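Local coordinates for protein gdp-l-fucose synthetase (Naegleria fowleri, PDB 6AQZ) that probably catalyses the NADPH-dependent epimerisation and reduction of GDP-4-keto-6-deoxymannose to GDP-L-fucose, and binds NADP in a Rossmann-type domain, at residues N107-I112 against R163-L168; C115-G120 against R170-K175; L247-F252 against L310-T315. All coordinates share one frame; numbering follows the deposited sequence.

Contact 1 of 3, residues N107-I112 against R163-L168; sequences NMNNNI and RMLDML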
loop_
_atom_site.group_PDB
_atom_site.type_symbol
_atom_site.label_atom_id
_atom_site.label_comp_id
_atom_site.label_asym_id
_atom_site.label_seq_id
_atom_site.Cartn_x
_atom_site.Cartn_y
_atom_site.Cartn_z
ATOM N N ASN A 107 -1.515 -6.691 7.741
ATOM C CA ASN A 107 -2.132 -6.807 9.063
ATOM C C ASN A 107 -1.076 -6.907 10.154
ATOM O O ASN A 107 -1.116 -6.181 11.155
ATOM C CB ASN A 107 -3.048 -8.020 9.091
ATOM C CG ASN A 107 -4.360 -7.762 8.376
ATOM O OD1 ASN A 107 -4.845 -6.636 8.368
ATOM N ND2 ASN A 107 -4.923 -8.789 7.752
ATOM N N MET A 108 -0.106 -7.790 9.955
ATOM C CA MET A 108 0.983 -7.940 10.909
ATOM C C MET A 108 1.751 -6.629 11.080
ATOM O O MET A 108 2.054 -6.212 12.212
ATOM C CB MET A 108 1.841 -9.124 10.446
ATOM C CG MET A 108 3.237 -9.264 10.940
ATOM S SD MET A 108 3.978 -10.912 10.659
ATOM C CE MET A 108 3.171 -11.688 9.254
ATOM N N ASN A 109 2.047 -5.947 9.977
ATOM C CA ASN A 109 2.802 -4.694 10.076
ATOM C C ASN A 109 1.999 -3.596 10.767
ATOM O O ASN A 109 2.515 -2.907 11.655
ATOM C CB ASN A 109 3.286 -4.265 8.698
ATOM C CG ASN A 109 4.366 -5.172 8.183
ATOM O OD1 ASN A 109 5.075 -5.781 8.978
ATOM N ND2 ASN A 109 4.504 -5.282 6.867
ATOM N N ASN A 110 0.731 -3.425 10.388
ATOM C CA ASN A 110 -0.103 -2.433 11.066
ATOM C C ASN A 110 -0.192 -2.721 12.569
ATOM O O ASN A 110 -0.042 -1.807 13.394
ATOM C CB ASN A 110 -1.498 -2.373 10.409
ATOM C CG ASN A 110 -1.449 -1.763 8.989
ATOM O OD1 ASN A 110 -0.452 -1.134 8.599
ATOM N ND2 ASN A 110 -2.502 -1.999 8.199
ATOM N N ASN A 111 -0.406 -3.987 12.950
ATOM C CA ASN A 111 -0.551 -4.300 14.369
ATOM C C ASN A 111 0.722 -3.975 15.144
ATOM O O ASN A 111 0.664 -3.346 16.205
ATOM C CB ASN A 111 -0.943 -5.761 14.559
ATOM C CG ASN A 111 -2.296 -6.064 13.980
ATOM O OD1 ASN A 111 -3.094 -5.147 13.713
ATOM N ND2 ASN A 111 -2.566 -7.358 13.750
ATOM N N ILE A 112 1.882 -4.401 14.626
ATOM C CA ILE A 112 3.130 -4.297 15.383
ATOM C C ILE A 112 3.530 -2.832 15.578
ATOM O O ILE A 112 3.843 -2.404 16.698
ATOM C CB ILE A 112 4.252 -5.113 14.704
ATOM C CG1 ILE A 112 3.966 -6.607 14.816
ATOM C CG2 ILE A 112 5.585 -4.881 15.398
ATOM C CD1 ILE A 112 4.105 -7.111 16.223
ATOM N N ARG A 163 6.609 -1.797 1.326
ATOM C CA ARG A 163 6.560 -0.351 1.116
ATOM C C ARG A 163 5.654 0.348 2.124
ATOM O O ARG A 163 5.995 1.431 2.627
ATOM C CB ARG A 163 6.100 -0.033 -0.311
ATOM C CG ARG A 163 7.069 -0.555 -1.331
ATOM C CD ARG A 163 6.766 0.052 -2.623
ATOM N NE ARG A 163 7.658 -0.405 -3.670
ATOM C CZ ARG A 163 7.691 0.153 -4.871
ATOM N NH1 ARG A 163 6.891 1.193 -5.110
ATOM N NH2 ARG A 163 8.513 -0.308 -5.808
ATOM N N MET A 164 4.480 -0.230 2.401
ATOM C CA MET A 164 3.550 0.379 3.347
ATOM C C MET A 164 4.007 0.224 4.802
ATOM O O MET A 164 3.586 1.014 5.655
ATOM C CB MET A 164 2.155 -0.211 3.119
ATOM C CG MET A 164 1.562 0.135 1.727
ATOM S SD MET A 164 1.617 1.936 1.371
ATOM C CE MET A 164 2.909 2.041 0.134
ATOM N N LEU A 165 4.887 -0.742 5.093
ATOM C CA LEU A 165 5.548 -0.799 6.397
ATOM C C LEU A 165 6.491 0.389 6.575
ATOM O O LEU A 165 6.523 1.017 7.642
ATOM C CB LEU A 165 6.284 -2.143 6.558
ATOM C CG LEU A 165 7.358 -2.412 7.638
ATOM C CD1 LEU A 165 6.818 -2.167 9.039
ATOM C CD2 LEU A 165 7.865 -3.885 7.542
ATOM N N ASP A 166 7.253 0.711 5.531
ATOM C CA ASP A 166 8.085 1.900 5.549
ATOM C C ASP A 166 7.238 3.159 5.722
ATOM O O ASP A 166 7.561 4.020 6.560
ATOM C CB ASP A 166 8.921 1.969 4.270
ATOM C CG ASP A 166 9.603 3.336 4.092
ATOM O OD1 ASP A 166 10.442 3.691 4.937
ATOM O OD2 ASP A 166 9.311 4.051 3.104
ATOM N N MET A 167 6.140 3.284 4.944
ATOM C CA MET A 167 5.305 4.491 5.047
ATOM C C MET A 167 4.659 4.590 6.418
ATOM O O MET A 167 4.664 5.659 7.032
ATOM C CB MET A 167 4.212 4.544 3.973
ATOM C CG MET A 167 4.685 4.805 2.547
ATOM S SD MET A 167 5.762 6.260 2.405
ATOM C CE MET A 167 4.719 7.580 3.050
ATOM N N LEU A 168 4.147 3.474 6.945
ATOM C CA LEU A 168 3.485 3.537 8.243
ATOM C C LEU A 168 4.433 4.034 9.328
ATOM O O LEU A 168 4.015 4.772 10.228
ATOM C CB LEU A 168 2.917 2.163 8.618
ATOM C CG LEU A 168 2.141 2.212 9.947
ATOM C CD1 LEU A 168 1.080 3.322 9.939
ATOM C CD2 LEU A 168 1.524 0.844 10.274
HETATM O O HOH W 1 1.968 -1.238 7.082
#
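Asn109 lays its amide against the side chain of Leu165, the two crossing at about a right angle. Its ND2 comes to 3.6 Å from Leu165 CB, while OD1 lies 3.7 Å from Leu165 CD2, so the leucine is met by both ends of the amide without a polar bond. One turn further on, Leu168 points CD2 at Asn110 and comes to 3.3 Å from its OD1. Its chi1 (-177°), with CG opposite the backbone N, sends the branch toward the other helix.

The polar link across the contact is indirect. A water donates to Asn110 OD1 at 2.9 Å and, more weakly, to Met164 O at 3.1 Å. The same OD1 also accepts from Trp102 NE1 of the second subunit, which gives this buried oxygen two donors. In the next shell, His83 NE2 bonds to Asn109 OD1, which sets the amide's rotation, with OD1 toward the histidine.

The side chain of Leu165 also lies about 6 Å from the bound NADP. The axes of segments 107-112 and 163-168 run nearly parallel, 15° apart and 9.8 Å from each other at closest approach. Such parallel helices packed on parallel strands are characteristic of a Rossmann-type domain.

Contact 2 of 3, residues C115-G120 against R170-K175; sequences CCYDFG and RWYNEK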
loop_
_atom_site.group_PDB
_atom_site.type_symbol
_atom_site.label_atom_id
_atom_site.label_comp_id
_atom_site.label_asym_id
_atom_site.label_seq_id
_atom_site.Cartn_x
_atom_site.Cartn_y
_atom_site.Cartn_z
ATOM N N CYS A 115 1.169 -1.220 18.015
ATOM C CA CYS A 115 1.555 -1.567 19.375
ATOM C C CYS A 115 2.822 -0.834 19.792
ATOM O O CYS A 115 2.973 -0.452 20.957
ATOM C CB CYS A 115 1.764 -3.076 19.506
ATOM S SG CYS A 115 0.254 -3.982 19.619
ATOM N N CYS A 116 3.764 -0.665 18.865
ATOM C CA CYS A 116 4.998 0.018 19.219
ATOM C C CYS A 116 4.715 1.431 19.678
ATOM O O CYS A 116 5.305 1.911 20.652
ATOM C CB CYS A 116 5.965 0.022 18.041
ATOM S SG CYS A 116 6.693 -1.554 17.772
ATOM N N TYR A 117 3.809 2.109 18.985
ATOM C CA TYR A 117 3.482 3.478 19.338
ATOM C C TYR A 117 2.685 3.537 20.636
ATOM O O TYR A 117 3.035 4.285 21.559
ATOM C CB TYR A 117 2.705 4.131 18.201
ATOM C CG TYR A 117 2.590 5.595 18.419
ATOM C CD1 TYR A 117 3.665 6.427 18.160
ATOM C CD2 TYR A 117 1.432 6.148 18.956
ATOM C CE1 TYR A 117 3.579 7.801 18.394
ATOM C CE2 TYR A 117 1.330 7.515 19.186
ATOM C CZ TYR A 117 2.413 8.333 18.909
ATOM O OH TYR A 117 2.329 9.681 19.142
ATOM N N ASP A 118 1.622 2.732 20.740
ATOM C CA ASP A 118 0.743 2.824 21.903
ATOM C C ASP A 118 1.472 2.493 23.199
ATOM O O ASP A 118 1.142 3.045 24.252
ATOM C CB ASP A 118 -0.473 1.911 21.743
ATOM C CG ASP A 118 -1.441 2.393 20.671
ATOM O OD1 ASP A 118 -1.266 3.509 20.134
ATOM O OD2 ASP A 118 -2.399 1.649 20.379
ATOM N N PHE A 119 2.427 1.575 23.158
ATOM C CA PHE A 119 3.161 1.180 24.349
ATOM C C PHE A 119 4.461 1.943 24.522
ATOM O O PHE A 119 5.258 1.595 25.399
ATOM C CB PHE A 119 3.444 -0.320 24.309
ATOM C CG PHE A 119 2.245 -1.169 24.628
ATOM C CD1 PHE A 119 1.315 -1.471 23.658
ATOM C CD2 PHE A 119 2.058 -1.670 25.907
ATOM C CE1 PHE A 119 0.225 -2.254 23.953
ATOM C CE2 PHE A 119 0.965 -2.450 26.206
ATOM C CZ PHE A 119 0.050 -2.744 25.225
ATOM N N GLY A 120 4.672 2.993 23.739
ATOM C CA GLY A 120 5.802 3.887 23.920
ATOM C C GLY A 120 7.185 3.305 23.704
ATOM O O GLY A 120 8.123 3.670 24.422
ATOM N N ARG A 170 6.926 6.184 8.827
ATOM C CA ARG A 170 7.065 7.623 8.656
ATOM C C ARG A 170 5.867 8.351 9.254
ATOM O O ARG A 170 6.023 9.361 9.950
ATOM C CB ARG A 170 7.222 7.952 7.175
ATOM C CG ARG A 170 8.391 7.252 6.504
ATOM C CD ARG A 170 8.337 7.515 5.004
ATOM N NE ARG A 170 9.341 6.757 4.280
ATOM C CZ ARG A 170 10.523 7.232 3.907
ATOM N NH1 ARG A 170 10.859 8.511 4.183
ATOM N NH2 ARG A 170 11.353 6.436 3.235
ATOM N N TRP A 171 4.669 7.799 9.049
ATOM C CA TRP A 171 3.454 8.405 9.573
ATOM C C TRP A 171 3.415 8.330 11.098
ATOM O O TRP A 171 2.987 9.282 11.757
ATOM C CB TRP A 171 2.240 7.708 8.952
ATOM C CG TRP A 171 2.152 7.926 7.477
ATOM C CD1 TRP A 171 2.545 9.045 6.798
ATOM C CD2 TRP A 171 1.666 7.004 6.485
ATOM N NE1 TRP A 171 2.319 8.885 5.456
ATOM C CE2 TRP A 171 1.778 7.647 5.231
ATOM C CE3 TRP A 171 1.151 5.703 6.534
ATOM C CZ2 TRP A 171 1.382 7.045 4.040
ATOM C CZ3 TRP A 171 0.766 5.101 5.347
ATOM C CH2 TRP A 171 0.885 5.772 4.116
ATOM N N TYR A 172 3.894 7.230 11.685
ATOM C CA TYR A 172 3.948 7.189 13.146
ATOM C C TYR A 172 5.015 8.130 13.697
ATOM O O TYR A 172 4.852 8.645 14.806
ATOM C CB TYR A 172 4.186 5.767 13.675
ATOM C CG TYR A 172 2.897 5.035 13.982
ATOM C CD1 TYR A 172 1.936 5.609 14.810
ATOM C CD2 TYR A 172 2.647 3.759 13.465
ATOM C CE1 TYR A 172 0.765 4.948 15.096
ATOM C CE2 TYR A 172 1.476 3.088 13.750
ATOM C CZ TYR A 172 0.549 3.683 14.568
ATOM O OH TYR A 172 -0.609 3.015 14.846
ATOM N N ASN A 173 6.103 8.378 12.952
ATOM C CA ASN A 173 7.035 9.419 13.386
ATOM C C ASN A 173 6.349 10.778 13.393
ATOM O O ASN A 173 6.516 11.553 14.344
ATOM C CB ASN A 173 8.287 9.450 12.500
ATOM C CG ASN A 173 9.211 8.218 12.718
ATOM O OD1 ASN A 173 9.248 7.629 13.803
ATOM N ND2 ASN A 173 9.953 7.837 11.673
ATOM N N GLU A 174 5.528 11.069 12.365
ATOM C CA GLU A 174 4.784 12.339 12.336
ATOM C C GLU A 174 3.868 12.460 13.541
ATOM O O GLU A 174 3.803 13.514 14.176
ATOM C CB GLU A 174 3.959 12.480 11.059
ATOM C CG GLU A 174 4.728 12.799 9.793
ATOM C CD GLU A 174 3.797 12.985 8.602
ATOM O OE1 GLU A 174 2.702 13.574 8.771
ATOM O OE2 GLU A 174 4.143 12.503 7.499
ATOM N N LYS A 175 3.167 11.379 13.888
ATOM C CA LYS A 175 2.309 11.434 15.067
ATOM C C LYS A 175 3.131 11.635 16.343
ATOM O O LYS A 175 2.762 12.443 17.203
ATOM C CB LYS A 175 1.457 10.168 15.142
ATOM C CG LYS A 175 0.445 10.178 16.269
ATOM C CD LYS A 175 -0.389 8.909 16.268
ATOM C CE LYS A 175 -1.450 8.936 17.342
ATOM N NZ LYS A 175 -2.385 7.786 17.227
#
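With CG turned opposite the backbone N (chi1 -169°), Tyr117 sends its ring across toward Tyr172 and Lys175. Lys175 makes the same choice at chi1 (-175°) and stays extended beyond it, which lays its methylenes along the Tyr117 ring, from the hydroxyl back along the CE2 side. The two tyrosine rings are near parallel, with planes 18° apart and centroids 5.2 Å from each other, but offset so that little of one ring lies over the other. What covers one face of the Tyr172 ring is Tyr117 CB, in a CH-pi contact 4.0 Å from the centroid; the shortest approach between the two is Tyr117 CG to Tyr172 CD1, 3.7 Å.

At the outer half of the Tyr117 ring, Lys175 CE approaches CE2 obliquely at 3.6 Å, and Lys175 CG lies 3.5 Å from Tyr117 OH; the hydroxyl itself bonds weakly to Glu179. The lysine contributes methylenes to the contact, while its NZ remains 5.3 Å from Asp118 OD1. The Tyr172 hydroxyl is hydrogen-bonded to Thr114, and Lys181 makes a cation-pi contact with Tyr117.

Helix 98-118 ends here in a Schellman motif, with Gly120 as its C-prime residue at positive phi. Its last turn packs on helix 156-179, Cys115 and Cys116 reach Phe73 of helix 66-76, Cys116 also touches Phe185 of strand 184-194, and Val99 of the second subunit packs on Tyr172.

Contact 3 of 3, residues L247-F252 against L310-T315; sequences LLWTMF and LRLNPT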
loop_
_atom_site.group_PDB
_atom_site.type_symbol
_atom_site.label_atom_id
_atom_site.label_comp_id
_atom_site.label_asym_id
_atom_site.label_seq_id
_atom_site.Cartn_x
_atom_site.Cartn_y
_atom_site.Cartn_z
ATOM N N LEU A 247 22.503 -4.736 11.994
ATOM C CA LEU A 247 21.208 -4.367 12.557
ATOM C C LEU A 247 21.377 -3.822 13.968
ATOM O O LEU A 247 20.721 -2.844 14.347
ATOM C CB LEU A 247 20.252 -5.567 12.542
ATOM C CG LEU A 247 18.877 -5.513 13.220
ATOM C CD1 LEU A 247 17.963 -4.405 12.614
ATOM C CD2 LEU A 247 18.196 -6.842 13.062
ATOM N N LEU A 248 22.238 -4.461 14.774
ATOM C CA LEU A 248 22.437 -3.987 16.140
ATOM C C LEU A 248 23.109 -2.613 16.167
ATOM O O LEU A 248 22.723 -1.749 16.962
ATOM C CB LEU A 248 23.219 -5.016 16.944
ATOM C CG LEU A 248 22.323 -6.231 17.223
ATOM C CD1 LEU A 248 23.117 -7.391 17.825
ATOM C CD2 LEU A 248 21.108 -5.876 18.076
ATOM N N TRP A 249 24.103 -2.391 15.308
ATOM C CA TRP A 249 24.645 -1.045 15.165
ATOM C C TRP A 249 23.540 -0.037 14.834
ATOM O O TRP A 249 23.497 1.061 15.398
ATOM C CB TRP A 249 25.735 -1.035 14.090
ATOM C CG TRP A 249 26.242 0.316 13.798
ATOM C CD1 TRP A 249 27.324 0.931 14.358
ATOM C CD2 TRP A 249 25.679 1.261 12.875
ATOM N NE1 TRP A 249 27.472 2.197 13.847
ATOM C CE2 TRP A 249 26.480 2.426 12.928
ATOM C CE3 TRP A 249 24.579 1.233 12.009
ATOM C CZ2 TRP A 249 26.221 3.553 12.145
ATOM C CZ3 TRP A 249 24.309 2.366 11.230
ATOM C CH2 TRP A 249 25.127 3.506 11.311
ATOM N N THR A 250 22.630 -0.406 13.934
ATOM C CA THR A 250 21.531 0.481 13.553
ATOM C C THR A 250 20.669 0.848 14.759
ATOM O O THR A 250 20.366 2.018 14.979
ATOM C CB THR A 250 20.703 -0.188 12.441
ATOM O OG1 THR A 250 21.518 -0.367 11.274
ATOM C CG2 THR A 250 19.469 0.633 12.058
ATOM N N MET A 251 20.302 -0.132 15.576
ATOM C CA MET A 251 19.532 0.149 16.786
ATOM C C MET A 251 20.298 1.068 17.729
ATOM O O MET A 251 19.699 1.849 18.471
ATOM C CB MET A 251 19.186 -1.163 17.500
ATOM C CG MET A 251 18.473 -1.038 18.833
ATOM S SD MET A 251 18.181 -2.692 19.592
ATOM C CE MET A 251 19.818 -3.181 20.052
ATOM N N PHE A 252 21.616 0.923 17.781
ATOM C CA PHE A 252 22.389 1.700 18.737
ATOM C C PHE A 252 22.636 3.129 18.268
ATOM O O PHE A 252 22.782 4.022 19.103
ATOM C CB PHE A 252 23.741 1.034 18.991
ATOM C CG PHE A 252 23.646 -0.291 19.689
ATOM C CD1 PHE A 252 22.584 -0.584 20.520
ATOM C CD2 PHE A 252 24.625 -1.249 19.501
ATOM C CE1 PHE A 252 22.510 -1.800 21.166
ATOM C CE2 PHE A 252 24.549 -2.477 20.136
ATOM C CZ PHE A 252 23.481 -2.752 20.967
ATOM N N LEU A 310 28.408 2.141 4.567
ATOM C CA LEU A 310 29.851 2.312 4.464
ATOM C C LEU A 310 30.267 3.719 4.885
ATOM O O LEU A 310 31.319 3.910 5.497
ATOM C CB LEU A 310 30.296 2.012 3.035
ATOM C CG LEU A 310 31.772 2.277 2.787
ATOM C CD1 LEU A 310 32.592 1.177 3.442
ATOM C CD2 LEU A 310 32.038 2.362 1.308
ATOM N N ARG A 311 29.456 4.717 4.560
ATOM C CA ARG A 311 29.752 6.080 4.978
ATOM C C ARG A 311 29.458 6.284 6.463
ATOM O O ARG A 311 30.182 7.018 7.143
ATOM C CB ARG A 311 28.978 7.068 4.093
ATOM C CG ARG A 311 28.762 8.443 4.685
ATOM C CD ARG A 311 28.048 9.408 3.703
ATOM N NE ARG A 311 26.625 9.097 3.521
ATOM C CZ ARG A 311 25.681 9.418 4.404
ATOM N NH1 ARG A 311 26.004 10.046 5.532
ATOM N NH2 ARG A 311 24.413 9.118 4.167
ATOM N N LEU A 312 28.403 5.655 6.987
ATOM C CA LEU A 312 28.051 5.894 8.382
ATOM C C LEU A 312 28.861 5.031 9.342
ATOM O O LEU A 312 29.084 5.431 10.490
ATOM C CB LEU A 312 26.554 5.660 8.590
ATOM C CG LEU A 312 25.750 6.800 7.961
ATOM C CD1 LEU A 312 24.270 6.671 8.237
ATOM C CD2 LEU A 312 26.302 8.136 8.473
ATOM N N ASN A 313 29.351 3.879 8.892
ATOM C CA ASN A 313 30.087 2.956 9.753
ATOM C C ASN A 313 31.280 2.429 8.971
ATOM O O ASN A 313 31.337 1.250 8.604
ATOM C CB ASN A 313 29.163 1.830 10.229
ATOM C CG ASN A 313 29.757 0.988 11.345
ATOM O OD1 ASN A 313 30.852 1.260 11.848
ATOM N ND2 ASN A 313 28.995 -0.014 11.781
ATOM N N PRO A 314 32.271 3.293 8.705
ATOM C CA PRO A 314 33.374 2.885 7.818
ATOM C C PRO A 314 34.255 1.777 8.373
ATOM O O PRO A 314 34.814 1.019 7.569
ATOM C CB PRO A 314 34.166 4.188 7.610
ATOM C CG PRO A 314 33.818 5.054 8.786
ATOM C CD PRO A 314 32.376 4.712 9.103
ATOM N N THR A 315 34.372 1.614 9.694
ATOM C CA THR A 315 35.265 0.583 10.221
ATOM C C THR A 315 34.604 -0.791 10.342
ATOM O O THR A 315 35.198 -1.695 10.940
ATOM C CB THR A 315 35.810 0.944 11.609
ATOM O OG1 THR A 315 34.722 0.994 12.542
ATOM C CG2 THR A 315 36.615 2.251 11.611
#
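Trp249 and Asn313 meet as two flat groups nearly parallel, the amide nitrogen end over the indole, their planes only 16° apart. The tryptophan has the most surface buried by the contact, the asparagine the next most. Asn313 ND2 sits over one face of the indole, offset toward the rim, 3.2 Å from Trp249 CD1. Nearer the backbone, Asn313 CB makes a CH-pi contact over the five-membered ring, 4.2 Å from its centroid. Both residues carry CG opposite their own backbone N, at chi1 175° for Trp249 and -168° for Asn313, and the two side chains run antiparallel, each reaching past the other.

Leu312 completes the contact from the six-membered end of the indole, where its CB approaches Trp249 CH2 obliquely at 3.8 Å. Asn313 is the first residue to leave helical geometry after helix 307-312, so the amide is offered by the chain just as that helix ends. Phe309, earlier in the same helix, meets the Trp249 ring edge-to-face, and Leu312 also touches Tyr254 and Glu13.

No hydrogen bond crosses between the segments: Trp249 NE1 and Asn313 ND2, 3.4 Å apart, are both donors. The chemistry is that of an amide nearly parallel over an indole face, which suggests attraction mainly by dispersion and the CH-pi contact, the N-H bonds running roughly along that face, and it joins helix 240-253 to the end of helix 307-312 at the protein surface.

The two buried contacts differ in chemistry from each other as well as from the surface one. Contacts 1 and 2 are both buried and hold the same two helices, 98-118 and 156-179, at successive levels, their centres 11 Å apart; both also touch the second subunit, so this helix pair serves the monomer and the dimer alike. Contact 1 combines asparagine, leucine and a bridging water, whereas contact 2, farther from the chain's centre, relies on tyrosine rings and lysine methylenes. Contact 3 lies at the surface, with its centre 24 Å from that of contact 1, and joins different helices through an asparagine amide over an indole face that no other chain of the assembly touches.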